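BH0493 protein (Bacillus halodurans C-125, PDB 2QEE) binds zinc and is probably a metal-dependent hydrolase of the amidohydrolase superfamily, its substrate not known. Local coordinates at residues D244-V249 with I255-M260; A122-T125 with D131-L134; D381-I386 with W391-E396; E334-M339 with K372-E377. All blocks are in the same frame, centred on the assembly; numbering follows the deposited sequence.

Contact 1 (D244-V249 with I255-M260); sequences DCLLPV and IPFAMM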
loop_
_atom_site.group_PDB
_atom_site.type_symbol
_atom_site.label_atom_id
_atom_site.label_comp_id
_atom_site.label_asym_id
_atom_site.label_seq_id
_atom_site.Cartn_x
_atom_site.Cartn_y
_atom_site.Cartn_z
ATOM N N ASP C 244 -17.670 -30.591 -5.184
ATOM C CA ASP C 244 -18.075 -31.998 -5.293
ATOM C C ASP C 244 -16.930 -32.967 -5.516
ATOM O O ASP C 244 -17.081 -34.156 -5.216
ATOM C CB ASP C 244 -19.094 -32.195 -6.428
ATOM C CG ASP C 244 -20.421 -31.533 -6.167
ATOM O OD1 ASP C 244 -20.749 -31.220 -5.000
ATOM O OD2 ASP C 244 -21.146 -31.319 -7.182
ATOM N N CYS C 245 -15.799 -32.501 -6.057
ATOM C CA CYS C 245 -14.740 -33.391 -6.489
ATOM C C CYS C 245 -13.418 -33.084 -5.800
ATOM O O CYS C 245 -12.794 -33.948 -5.181
ATOM C CB CYS C 245 -14.552 -33.351 -8.014
ATOM S SG CYS C 245 -16.114 -33.610 -8.971
ATOM N N LEU C 246 -12.960 -31.851 -5.947
ATOM C CA LEU C 246 -11.566 -31.555 -5.606
ATOM C C LEU C 246 -11.393 -31.603 -4.091
ATOM O O LEU C 246 -10.449 -32.218 -3.629
ATOM C CB LEU C 246 -11.161 -30.170 -6.167
ATOM C CG LEU C 246 -9.678 -29.877 -5.995
ATOM C CD1 LEU C 246 -9.207 -29.062 -7.166
ATOM C CD2 LEU C 246 -9.421 -29.170 -4.627
ATOM N N LEU C 247 -12.260 -30.917 -3.344
ATOM C CA LEU C 247 -12.083 -30.804 -1.887
ATOM C C LEU C 247 -12.185 -32.188 -1.239
ATOM O O LEU C 247 -11.299 -32.560 -0.452
ATOM C CB LEU C 247 -13.077 -29.812 -1.278
ATOM C CG LEU C 247 -12.773 -28.338 -1.636
ATOM C CD1 LEU C 247 -13.819 -27.422 -1.043
ATOM C CD2 LEU C 247 -11.354 -27.934 -1.181
ATOM N N PRO C 248 -13.240 -32.986 -1.602
ATOM C CA PRO C 248 -13.273 -34.355 -1.002
ATOM C C PRO C 248 -12.037 -35.214 -1.320
ATOM O O PRO C 248 -11.505 -35.864 -0.415
ATOM C CB PRO C 248 -14.511 -35.005 -1.642
ATOM C CG PRO C 248 -15.368 -33.843 -2.116
ATOM C CD PRO C 248 -14.417 -32.728 -2.465
ATOM N N VAL C 249 -11.578 -35.214 -2.572
ATOM C CA VAL C 249 -10.363 -35.946 -2.967
ATOM C C VAL C 249 -9.124 -35.468 -2.203
ATOM O O VAL C 249 -8.310 -36.265 -1.680
ATOM C CB VAL C 249 -10.139 -35.952 -4.503
ATOM C CG1 VAL C 249 -8.763 -36.469 -4.884
ATOM C CG2 VAL C 249 -11.216 -36.780 -5.204
ATOM N N ILE C 255 -3.961 -33.883 0.682
ATOM C CA ILE C 255 -3.192 -33.109 -0.290
ATOM C C ILE C 255 -3.735 -31.649 -0.215
ATOM O O ILE C 255 -4.951 -31.459 -0.325
ATOM C CB ILE C 255 -3.430 -33.681 -1.726
ATOM C CG1 ILE C 255 -2.869 -35.110 -1.848
ATOM C CG2 ILE C 255 -2.752 -32.839 -2.808
ATOM C CD1 ILE C 255 -1.433 -35.235 -1.296
ATOM N N PRO C 256 -2.859 -30.647 0.019
ATOM C CA PRO C 256 -3.364 -29.242 0.008
ATOM C C PRO C 256 -3.838 -28.816 -1.382
ATOM O O PRO C 256 -3.383 -29.389 -2.430
ATOM C CB PRO C 256 -2.131 -28.394 0.392
ATOM C CG PRO C 256 -1.149 -29.351 1.072
ATOM C CD PRO C 256 -1.420 -30.724 0.399
ATOM N N PHE C 257 -4.706 -27.791 -1.387
ATOM C CA PHE C 257 -5.156 -27.125 -2.606
ATOM C C PHE C 257 -4.472 -25.744 -2.683
ATOM O O PHE C 257 -4.662 -24.923 -1.767
ATOM C CB PHE C 257 -6.634 -26.938 -2.466
ATOM C CG PHE C 257 -7.305 -26.340 -3.682
ATOM C CD1 PHE C 257 -6.755 -26.461 -4.944
ATOM C CD2 PHE C 257 -8.508 -25.665 -3.521
ATOM C CE1 PHE C 257 -7.436 -25.893 -6.048
ATOM C CE2 PHE C 257 -9.180 -25.109 -4.628
ATOM C CZ PHE C 257 -8.606 -25.218 -5.872
ATOM N N ALA C 258 -3.705 -25.521 -3.730
ATOM C CA ALA C 258 -2.996 -24.255 -3.879
ATOM C C ALA C 258 -3.826 -23.368 -4.781
ATOM O O ALA C 258 -4.112 -23.738 -5.942
ATOM C CB ALA C 258 -1.624 -24.456 -4.475
ATOM N N MET C 259 -4.100 -22.158 -4.320
ATOM C CA MET C 259 -4.874 -21.215 -5.109
ATOM C C MET C 259 -4.019 -19.970 -5.333
ATOM O O MET C 259 -3.567 -19.376 -4.373
ATOM C CB MET C 259 -6.138 -20.817 -4.379
ATOM C CG MET C 259 -7.054 -21.997 -4.019
ATOM S SD MET C 259 -8.621 -21.522 -3.290
ATOM C CE MET C 259 -8.123 -21.084 -1.668
ATOM N N MET C 260 -3.796 -19.633 -6.589
ATOM C CA MET C 260 -3.024 -18.452 -6.958
ATOM C C MET C 260 -4.023 -17.462 -7.553
ATOM O O MET C 260 -4.474 -17.668 -8.672
ATOM C CB MET C 260 -1.940 -18.876 -7.944
ATOM C CG MET C 260 -1.085 -20.006 -7.295
ATOM S SD MET C 260 0.363 -20.454 -8.256
ATOM C CE MET C 260 -0.007 -20.023 -9.931
#
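Leu246 sits over the ring of Phe257, its side chain crossing that of Phe257 at about a right angle. The methyl Leu246 CD2 lies over the middle of the ring, 3.7 Å from the Phe257 centroid and 12° off the ring normal, a CH-pi contact made squarely on one face. The other branch reaches toward the far end of the same ring, Leu246 CD1 coming to 3.8 Å from Phe257 CE1. The first torsions, with CG anti to the backbone N in both (chi1 -173° in Leu246, -176° in Phe257), carry the leucine branches and the ring out from their backbones to meet. Met259 of the same strand backs the ring from behind, its CG 3.8 Å above the opposite face and shifted toward the rim, so the aromatic is sandwiched between a leucine methyl and a methionine methylene. This pairing belongs to a beta-alpha-beta unit in which helix 237-253 packs on two neighbouring parallel strands, 222-226 and 257-264, consistent with the barrel-type fold of amidohydrolases. Leu247, one residue on, adds a looser touch: its CD2 approaches Phe257 CD2 at 4.3 Å from an oblique direction. Its side chain also meets Tyr293 and Phe298, which carries the hydrophobic layer toward strand 298-302. The helix is kinked here because Pro248 has no N-H to give to the preceding turn, and the carbonyl oxygen of Leu247 takes a hydrogen bond from Asn296. Phe257 itself is fixed from the strand side by backbone bonds to Lys297 and Leu299, while its side chain touches Val224.

Contact 2 (A122-T125 with D131-L134); sequences AKKT and DTVL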
loop_
_atom_site.group_PDB
_atom_site.type_symbol
_atom_site.label_atom_id
_atom_site.label_comp_id
_atom_site.label_asym_id
_atom_site.label_seq_id
_atom_site.Cartn_x
_atom_site.Cartn_y
_atom_site.Cartn_z
ATOM N N ALA C 122 26.267 -23.815 -25.003
ATOM C CA ALA C 122 26.392 -24.678 -26.189
ATOM C C ALA C 122 27.175 -25.925 -25.842
ATOM O O ALA C 122 26.943 -26.985 -26.432
ATOM C CB ALA C 122 27.079 -23.940 -27.328
ATOM N N LYS C 123 28.066 -25.813 -24.858
ATOM C CA LYS C 123 28.900 -26.950 -24.471
ATOM C C LYS C 123 28.438 -27.792 -23.284
ATOM O O LYS C 123 29.248 -28.523 -22.707
ATOM C CB LYS C 123 30.377 -26.553 -24.317
ATOM C CG LYS C 123 30.685 -25.281 -23.602
ATOM C CD LYS C 123 31.764 -24.575 -24.394
ATOM C CE LYS C 123 32.858 -24.029 -23.500
ATOM N NZ LYS C 123 33.667 -23.002 -24.236
ATOM N N LYS C 124 27.152 -27.736 -22.941
ATOM C CA LYS C 124 26.666 -28.471 -21.766
ATOM C C LYS C 124 25.435 -29.296 -22.090
ATOM O O LYS C 124 24.683 -28.935 -22.990
ATOM C CB LYS C 124 26.296 -27.475 -20.635
ATOM C CG LYS C 124 27.417 -26.567 -20.193
ATOM C CD LYS C 124 27.032 -25.787 -18.944
ATOM C CE LYS C 124 27.110 -26.689 -17.697
ATOM N NZ LYS C 124 27.241 -25.827 -16.488
ATOM N N THR C 125 25.189 -30.356 -21.322
ATOM C CA THR C 125 23.896 -31.024 -21.356
ATOM C C THR C 125 22.946 -30.403 -20.339
ATOM O O THR C 125 23.380 -29.708 -19.418
ATOM C CB THR C 125 23.971 -32.494 -20.968
ATOM O OG1 THR C 125 24.371 -32.621 -19.586
ATOM C CG2 THR C 125 24.939 -33.270 -21.893
ATOM N N ASP C 131 22.653 -29.621 -12.594
ATOM C CA ASP C 131 23.624 -29.765 -11.499
ATOM C C ASP C 131 24.278 -28.437 -11.125
ATOM O O ASP C 131 24.341 -28.091 -9.959
ATOM C CB ASP C 131 24.689 -30.806 -11.873
ATOM C CG ASP C 131 24.171 -32.216 -11.777
ATOM O OD1 ASP C 131 23.064 -32.443 -11.251
ATOM O OD2 ASP C 131 24.907 -33.136 -12.216
ATOM N N THR C 132 24.802 -27.729 -12.117
ATOM C CA THR C 132 25.432 -26.446 -11.896
ATOM C C THR C 132 24.464 -25.464 -11.219
ATOM O O THR C 132 24.804 -24.848 -10.196
ATOM C CB THR C 132 25.914 -25.840 -13.211
ATOM O OG1 THR C 132 26.854 -26.752 -13.829
ATOM C CG2 THR C 132 26.617 -24.525 -12.942
ATOM N N VAL C 133 23.272 -25.315 -11.807
ATOM C CA VAL C 133 22.349 -24.270 -11.350
ATOM C C VAL C 133 21.824 -24.547 -9.950
ATOM O O VAL C 133 21.783 -23.620 -9.130
ATOM C CB VAL C 133 21.192 -24.015 -12.384
ATOM C CG1 VAL C 133 20.042 -23.154 -11.756
ATOM C CG2 VAL C 133 21.754 -23.343 -13.555
ATOM N N LEU C 134 21.466 -25.784 -9.624
ATOM C CA LEU C 134 20.939 -26.063 -8.295
ATOM C C LEU C 134 22.020 -25.864 -7.215
ATOM O O LEU C 134 21.702 -25.482 -6.069
ATOM C CB LEU C 134 20.392 -27.498 -8.205
ATOM C CG LEU C 134 19.166 -27.791 -9.094
ATOM C CD1 LEU C 134 18.584 -29.190 -8.740
ATOM C CD2 LEU C 134 18.122 -26.748 -8.909
#
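Lys124 reaches from the loop after helix 114-122 to Thr132 on helix 126-136, and the contact is carried by one hydrogen bond, with Lys124 NZ donating to Thr132 OG1 over 2.8 Å. The two side chains cross at about a right angle, and the ammonium meets the hydroxyl from the side, Lys124 NZ also standing 3.5 Å from Thr132 CB. A bend in the lysine chain at chi3 (76°) turns the ammonium toward the helix. The methylene behind it stays farther back, Lys124 CE lying 3.9 Å from Thr132 OG1, so the approach is led by the nitrogen. On the threonine side, OG1 stands beside the backbone N and anti to the carbonyl carbon (chi1 -59°), where it can face the lysine and the preceding turn of its own helix at once: Thr132 OG1 also bonds the carbonyl oxygen of Glu128, and this fixes the rotation of the side chain. Lys124 NZ is likewise shared, bonding Gln129 OE1 and Tyr120 OH as well, so three oxygens gather round the one charge and tie the lysine to both helix 114-122 (Tyr120) and helix 126-136 (Gln129 and Thr132). The second of these helices carries its own cap: Thr125 is the N-cap residue and its side chain bonds a backbone N of the first turn, while Glu128 OE1 accepts from Thr125 N, the return bond of a capping box. Separately, Asp131 OD1 forms a salt bridge with Arg166 NH1, and for apolar packing the Lys124 side chain rests on Trp42.

Contact 3 (D381-I386 with W391-E396); sequences DKYDDI and WEVTEE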
loop_
_atom_site.group_PDB
_atom_site.type_symbol
_atom_site.label_atom_id
_atom_site.label_comp_id
_atom_site.label_asym_id
_atom_site.label_seq_id
_atom_site.Cartn_x
_atom_site.Cartn_y
_atom_site.Cartn_z
ATOM N N ASP C 381 16.669 -7.199 11.162
ATOM C CA ASP C 381 15.887 -6.182 11.913
ATOM C C ASP C 381 15.047 -6.830 13.019
ATOM O O ASP C 381 14.963 -6.297 14.140
ATOM C CB ASP C 381 14.942 -5.453 10.946
ATOM C CG ASP C 381 15.627 -4.272 10.246
ATOM O OD1 ASP C 381 16.780 -3.869 10.649
ATOM O OD2 ASP C 381 15.014 -3.725 9.277
ATOM N N LYS C 382 14.368 -7.948 12.689
ATOM C CA LYS C 382 13.482 -8.595 13.674
ATOM C C LYS C 382 14.259 -9.222 14.838
ATOM O O LYS C 382 13.848 -9.100 15.983
ATOM C CB LYS C 382 12.547 -9.618 12.992
ATOM C CG LYS C 382 11.243 -8.985 12.475
ATOM C CD LYS C 382 11.478 -7.861 11.434
ATOM C CE LYS C 382 10.125 -7.228 10.915
ATOM N NZ LYS C 382 9.560 -6.428 12.051
ATOM N N TYR C 383 15.374 -9.899 14.541
ATOM C CA TYR C 383 16.224 -10.398 15.590
ATOM C C TYR C 383 16.781 -9.281 16.413
ATOM O O TYR C 383 16.797 -9.388 17.659
ATOM C CB TYR C 383 17.354 -11.252 15.035
ATOM C CG TYR C 383 16.897 -12.601 14.526
ATOM C CD1 TYR C 383 16.160 -13.497 15.346
ATOM C CD2 TYR C 383 17.264 -13.024 13.237
ATOM C CE1 TYR C 383 15.801 -14.776 14.872
ATOM C CE2 TYR C 383 16.893 -14.284 12.752
ATOM C CZ TYR C 383 16.152 -15.118 13.576
ATOM O OH TYR C 383 15.832 -16.361 13.043
ATOM N N ASP C 384 17.235 -8.206 15.766
ATOM C CA ASP C 384 17.802 -7.086 16.537
ATOM C C ASP C 384 16.794 -6.494 17.486
ATOM O O ASP C 384 17.136 -6.162 18.609
ATOM C CB ASP C 384 18.384 -6.005 15.640
ATOM C CG ASP C 384 19.336 -5.056 16.412
ATOM O OD1 ASP C 384 20.101 -5.538 17.264
ATOM O OD2 ASP C 384 19.272 -3.860 16.129
ATOM N N ASP C 385 15.539 -6.363 17.053
ATOM C CA ASP C 385 14.513 -5.826 17.931
ATOM C C ASP C 385 14.318 -6.666 19.185
ATOM O O ASP C 385 14.127 -6.094 20.249
ATOM C CB ASP C 385 13.197 -5.676 17.157
ATOM C CG ASP C 385 13.202 -4.414 16.246
ATOM O OD1 ASP C 385 14.154 -3.563 16.330
ATOM O OD2 ASP C 385 12.242 -4.239 15.478
ATOM N N ILE C 386 14.325 -8.001 19.066
ATOM C CA ILE C 386 14.211 -8.812 20.288
ATOM C C ILE C 386 15.512 -8.849 21.087
ATOM O O ILE C 386 15.455 -8.938 22.336
ATOM C CB ILE C 386 13.595 -10.194 20.056
ATOM C CG1 ILE C 386 14.438 -11.053 19.093
ATOM C CG2 ILE C 386 12.105 -10.010 19.608
ATOM C CD1 ILE C 386 13.849 -12.561 18.968
ATOM N N TRP C 391 16.277 -10.427 24.780
ATOM C CA TRP C 391 16.226 -11.830 24.426
ATOM C C TRP C 391 17.602 -12.309 23.954
ATOM O O TRP C 391 18.363 -11.525 23.384
ATOM C CB TRP C 391 15.214 -12.002 23.311
ATOM C CG TRP C 391 14.860 -13.413 23.021
ATOM C CD1 TRP C 391 15.230 -14.105 21.918
ATOM C CD2 TRP C 391 14.045 -14.274 23.790
ATOM N NE1 TRP C 391 14.711 -15.362 21.952
ATOM C CE2 TRP C 391 13.989 -15.509 23.104
ATOM C CE3 TRP C 391 13.384 -14.156 25.022
ATOM C CZ2 TRP C 391 13.268 -16.609 23.589
ATOM C CZ3 TRP C 391 12.642 -15.240 25.491
ATOM C CH2 TRP C 391 12.594 -16.462 24.781
ATOM N N GLU C 392 17.954 -13.571 24.240
ATOM C CA GLU C 392 19.219 -14.085 23.766
ATOM C C GLU C 392 18.984 -14.969 22.553
ATOM O O GLU C 392 18.449 -16.079 22.691
ATOM C CB GLU C 392 19.896 -14.890 24.859
ATOM C CG GLU C 392 20.589 -13.965 25.830
ATOM C CD GLU C 392 21.407 -14.718 26.844
ATOM O OE1 GLU C 392 22.262 -14.040 27.459
ATOM O OE2 GLU C 392 21.194 -15.955 27.004
ATOM N N VAL C 393 19.432 -14.512 21.388
ATOM C CA VAL C 393 19.282 -15.301 20.158
ATOM C C VAL C 393 20.562 -16.025 19.891
ATOM O O VAL C 393 21.641 -15.397 19.940
ATOM C CB VAL C 393 18.992 -14.346 18.936
ATOM C CG1 VAL C 393 18.925 -15.135 17.550
ATOM C CG2 VAL C 393 17.711 -13.516 19.185
ATOM N N THR C 394 20.478 -17.327 19.571
ATOM C CA THR C 394 21.702 -18.077 19.227
ATOM C C THR C 394 21.737 -18.371 17.739
ATOM O O THR C 394 20.675 -18.326 17.049
ATOM C CB THR C 394 21.717 -19.439 19.978
ATOM O OG1 THR C 394 20.693 -20.281 19.442
ATOM C CG2 THR C 394 21.442 -19.191 21.488
ATOM N N GLU C 395 22.946 -18.680 17.255
ATOM C CA GLU C 395 23.122 -19.030 15.849
ATOM C C GLU C 395 22.317 -20.304 15.517
ATOM O O GLU C 395 21.747 -20.397 14.430
ATOM C CB GLU C 395 24.605 -19.134 15.499
ATOM C CG GLU C 395 24.840 -19.413 13.993
ATOM C CD GLU C 395 26.275 -19.391 13.635
ATOM O OE1 GLU C 395 27.113 -19.599 14.546
ATOM O OE2 GLU C 395 26.574 -19.163 12.444
ATOM N N GLU C 396 22.209 -21.225 16.481
ATOM C CA GLU C 396 21.434 -22.451 16.237
ATOM C C GLU C 396 19.948 -22.135 16.032
ATOM O O GLU C 396 19.298 -22.738 15.152
ATOM C CB GLU C 396 21.637 -23.516 17.327
ATOM C CG GLU C 396 23.009 -24.220 17.184
ATOM C CD GLU C 396 23.267 -24.766 15.752
ATOM O OE1 GLU C 396 22.518 -25.684 15.333
ATOM O OE2 GLU C 396 24.189 -24.260 15.046
#
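Ile386 and Trp391 are brought side by side by their first torsions: Ile386 CG1 takes the crowded position between the backbone N and the carbonyl carbon (chi1 61°), and Trp391 CG stands anti to its backbone N (chi1 -169°), so the two chains point the same way. Extended beyond CG1, the isoleucine puts CD1 3.6 Å from Trp391 CD1, approaching the indole obliquely. The backbone closes the same corner, since Trp391 N donates to Ile386 O over 3.0 Å with an N-H...O angle of 153°. Val393 fills the space between this pair and Tyr383. Its CG2 lies at the edge of the indole, in plane with it, and 4.0 Å from Ile386 CD1, while Val393 CG1 touches Tyr383 CD1 at 3.9 Å. An alanine at Val393 is likely to open a gap between the tyrosine ring and the Ile386 methyl, both losing a branch they rest on. The phenol's outer end is held by Asp401 OD2, which bonds Tyr383 OH. A second copy of the protein lies close by, its Arg96 packing on Ile386 and its Arg112 on Trp391. Thr394 is the N-cap of helix 395-414, and Glu397 OE1 accepts from its backbone N. The whole is the turn of a helical hairpin, where helix 363-388 folds back into helix 395-414 beside a subunit interface.

Contact 4 (E334-M339 with K372-E377); sequences EIINEM and KSIIAE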
loop_
_atom_site.group_PDB
_atom_site.type_symbol
_atom_site.label_atom_id
_atom_site.label_comp_id
_atom_site.label_asym_id
_atom_site.label_seq_id
_atom_site.Cartn_x
_atom_site.Cartn_y
_atom_site.Cartn_z
ATOM N N GLU C 334 10.681 -3.693 -3.815
ATOM C CA GLU C 334 9.869 -2.793 -2.957
ATOM C C GLU C 334 8.684 -3.572 -2.352
ATOM O O GLU C 334 8.348 -3.442 -1.173
ATOM C CB GLU C 334 9.364 -1.611 -3.818
ATOM C CG GLU C 334 8.348 -0.707 -3.102
ATOM C CD GLU C 334 9.013 0.159 -2.012
ATOM O OE1 GLU C 334 10.267 0.117 -1.865
ATOM O OE2 GLU C 334 8.241 0.870 -1.328
ATOM N N ILE C 335 8.109 -4.477 -3.143
ATOM C CA ILE C 335 6.955 -5.252 -2.711
ATOM C C ILE C 335 7.387 -6.445 -1.865
ATOM O O ILE C 335 6.768 -6.716 -0.840
ATOM C CB ILE C 335 6.045 -5.649 -3.930
ATOM C CG1 ILE C 335 5.572 -4.380 -4.735
ATOM C CG2 ILE C 335 4.874 -6.562 -3.430
ATOM C CD1 ILE C 335 4.715 -3.374 -3.956
ATOM N N ILE C 336 8.406 -7.168 -2.307
ATOM C CA ILE C 336 8.948 -8.286 -1.486
ATOM C C ILE C 336 9.271 -7.792 -0.048
ATOM O O ILE C 336 8.891 -8.435 0.947
ATOM C CB ILE C 336 10.202 -8.906 -2.118
ATOM C CG1 ILE C 336 9.856 -9.489 -3.530
ATOM C CG2 ILE C 336 10.833 -9.906 -1.110
ATOM C CD1 ILE C 336 11.206 -9.814 -4.312
ATOM N N ASN C 337 9.895 -6.629 0.037
ATOM C CA ASN C 337 10.274 -6.110 1.348
ATOM C C ASN C 337 9.000 -5.812 2.192
ATOM O O ASN C 337 8.865 -6.231 3.366
ATOM C CB ASN C 337 11.066 -4.814 1.157
ATOM C CG ASN C 337 11.487 -4.242 2.499
ATOM O OD1 ASN C 337 12.212 -4.913 3.247
ATOM N ND2 ASN C 337 11.009 -3.062 2.807
ATOM N N GLU C 338 8.052 -5.028 1.659
ATOM C CA GLU C 338 6.863 -4.724 2.470
ATOM C C GLU C 338 6.080 -5.978 2.838
ATOM O O GLU C 338 5.646 -6.098 4.004
ATOM C CB GLU C 338 5.975 -3.650 1.835
ATOM C CG GLU C 338 5.164 -4.129 0.593
ATOM C CD GLU C 338 4.230 -2.994 0.036
ATOM O OE1 GLU C 338 3.171 -3.314 -0.563
ATOM O OE2 GLU C 338 4.574 -1.788 0.174
ATOM N N MET C 339 5.939 -6.930 1.899
ATOM C CA MET C 339 5.164 -8.110 2.175
ATOM C C MET C 339 5.841 -8.941 3.269
ATOM O O MET C 339 5.173 -9.422 4.154
ATOM C CB MET C 339 5.057 -8.942 0.888
ATOM C CG MET C 339 3.980 -8.408 -0.084
ATOM S SD MET C 339 3.990 -9.444 -1.601
ATOM C CE MET C 339 3.470 -11.043 -0.889
ATOM N N LYS C 372 16.788 -13.743 -1.214
ATOM C CA LYS C 372 17.497 -14.017 0.051
ATOM C C LYS C 372 18.070 -12.767 0.717
ATOM O O LYS C 372 17.955 -12.639 1.909
ATOM C CB LYS C 372 18.585 -15.088 -0.117
ATOM C CG LYS C 372 17.969 -16.487 -0.051
ATOM C CD LYS C 372 19.118 -17.569 -0.204
ATOM C CE LYS C 372 18.633 -18.982 0.286
ATOM N NZ LYS C 372 19.762 -20.011 0.334
ATOM N N SER C 373 18.612 -11.837 -0.081
ATOM C CA SER C 373 19.231 -10.617 0.493
ATOM C C SER C 373 18.150 -9.824 1.233
ATOM O O SER C 373 18.369 -9.396 2.351
ATOM C CB SER C 373 19.952 -9.788 -0.555
ATOM O OG SER C 373 19.094 -9.311 -1.543
ATOM N N ILE C 374 16.957 -9.696 0.637
ATOM C CA ILE C 374 15.835 -8.997 1.262
ATOM C C ILE C 374 15.357 -9.713 2.519
ATOM O O ILE C 374 15.162 -9.101 3.574
ATOM C CB ILE C 374 14.651 -8.754 0.274
ATOM C CG1 ILE C 374 15.146 -7.922 -0.903
ATOM C CG2 ILE C 374 13.482 -8.090 1.039
ATOM C CD1 ILE C 374 14.088 -7.815 -2.040
ATOM N N ILE C 375 15.115 -11.011 2.391
ATOM C CA ILE C 375 14.673 -11.789 3.566
ATOM C C ILE C 375 15.713 -11.722 4.718
ATOM O O ILE C 375 15.314 -11.554 5.910
ATOM C CB ILE C 375 14.379 -13.245 3.131
ATOM C CG1 ILE C 375 13.171 -13.253 2.155
ATOM C CG2 ILE C 375 14.073 -14.095 4.392
ATOM C CD1 ILE C 375 13.051 -14.668 1.543
ATOM N N ALA C 376 17.005 -11.766 4.388
ATOM C CA ALA C 376 18.070 -11.625 5.396
ATOM C C ALA C 376 17.964 -10.240 6.112
ATOM O O ALA C 376 18.028 -10.195 7.363
ATOM C CB ALA C 376 19.440 -11.809 4.774
ATOM N N GLU C 377 17.712 -9.182 5.354
ATOM C CA GLU C 377 17.581 -7.825 5.944
ATOM C C GLU C 377 16.409 -7.807 6.919
ATOM O O GLU C 377 16.491 -7.235 8.036
ATOM C CB GLU C 377 17.359 -6.795 4.858
ATOM C CG GLU C 377 18.550 -6.572 3.921
ATOM C CD GLU C 377 18.147 -5.794 2.633
ATOM O OE1 GLU C 377 19.034 -5.521 1.785
ATOM O OE2 GLU C 377 16.934 -5.468 2.428
HETATM O O HOH W 1 14.853 -4.616 3.986
#
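Ile374 is the residue that helix 363-388 presses into helix 333-347, with both of its methyls at work. Ile374 CG2 comes to 3.8 Å from Asn337 CA and is 3.9 Å from Ile336 CG2, while Ile374 CD1 lies 4.0 Å from Ile336 CB. The two isoleucine side chains cross at about a right angle: the CG2 methyls meet each other, while Ile374 CD1 lies against Ile336 CB and CG2. A valine here, lacking CD1, would probably leave Ile336 CB and CG2 without that neighbour and open a small gap between the helices. Asn337 stands where the apolar contact gives way to polar ones: its OD1 lies 4.1 Å from Ile374 CG2 and bonds polar partners as well. There one water donates both its hydrogens, one to Asn337 OD1 over 2.8 Å and one to Glu377 OE2 over 2.7 Å, linking the helices by a polar route beside the hydrophobic one. With CG anti to the backbone N (chi1 -180°), the amide reaches toward that water. The same OD1 also accepts from Arg341 NE, so at least two donors grip it and fix the amide. Glu334, which binds a second zinc or a magnesium in other models of this protein, bonds Glu345 OE1 of a third subunit through its backbone N, and Glu338 OE2 makes salt bridges with Arg305 of its own chain and of a second subunit. The water and Arg341 thus hold the orientation of the Asn337 amide about 6 Å from a bound magnesium, and the arginines probably offset the negative charge of the carboxylates gathered there.

Contacts 2, 1, 4 and 3 follow one another along the chain in that order. Contacts 1 and 2 lie on opposite sides of the chain's centre, 36 Å apart between centres, the first within a beta-alpha-beta unit, the second at a capped helix on the surface. Contacts 4 and 3 share helix 363-388, lie on the same side with centres 18 Å apart, and link the metal-proximal helix 333-347 to the C-terminal hairpin. Other subunits meet helix 333-347 at contact 4 and the hairpin at contact 3, with helix 363-388 running between the two. Contact 1 comes within about 11 Å of contact 4 at the nearest atoms.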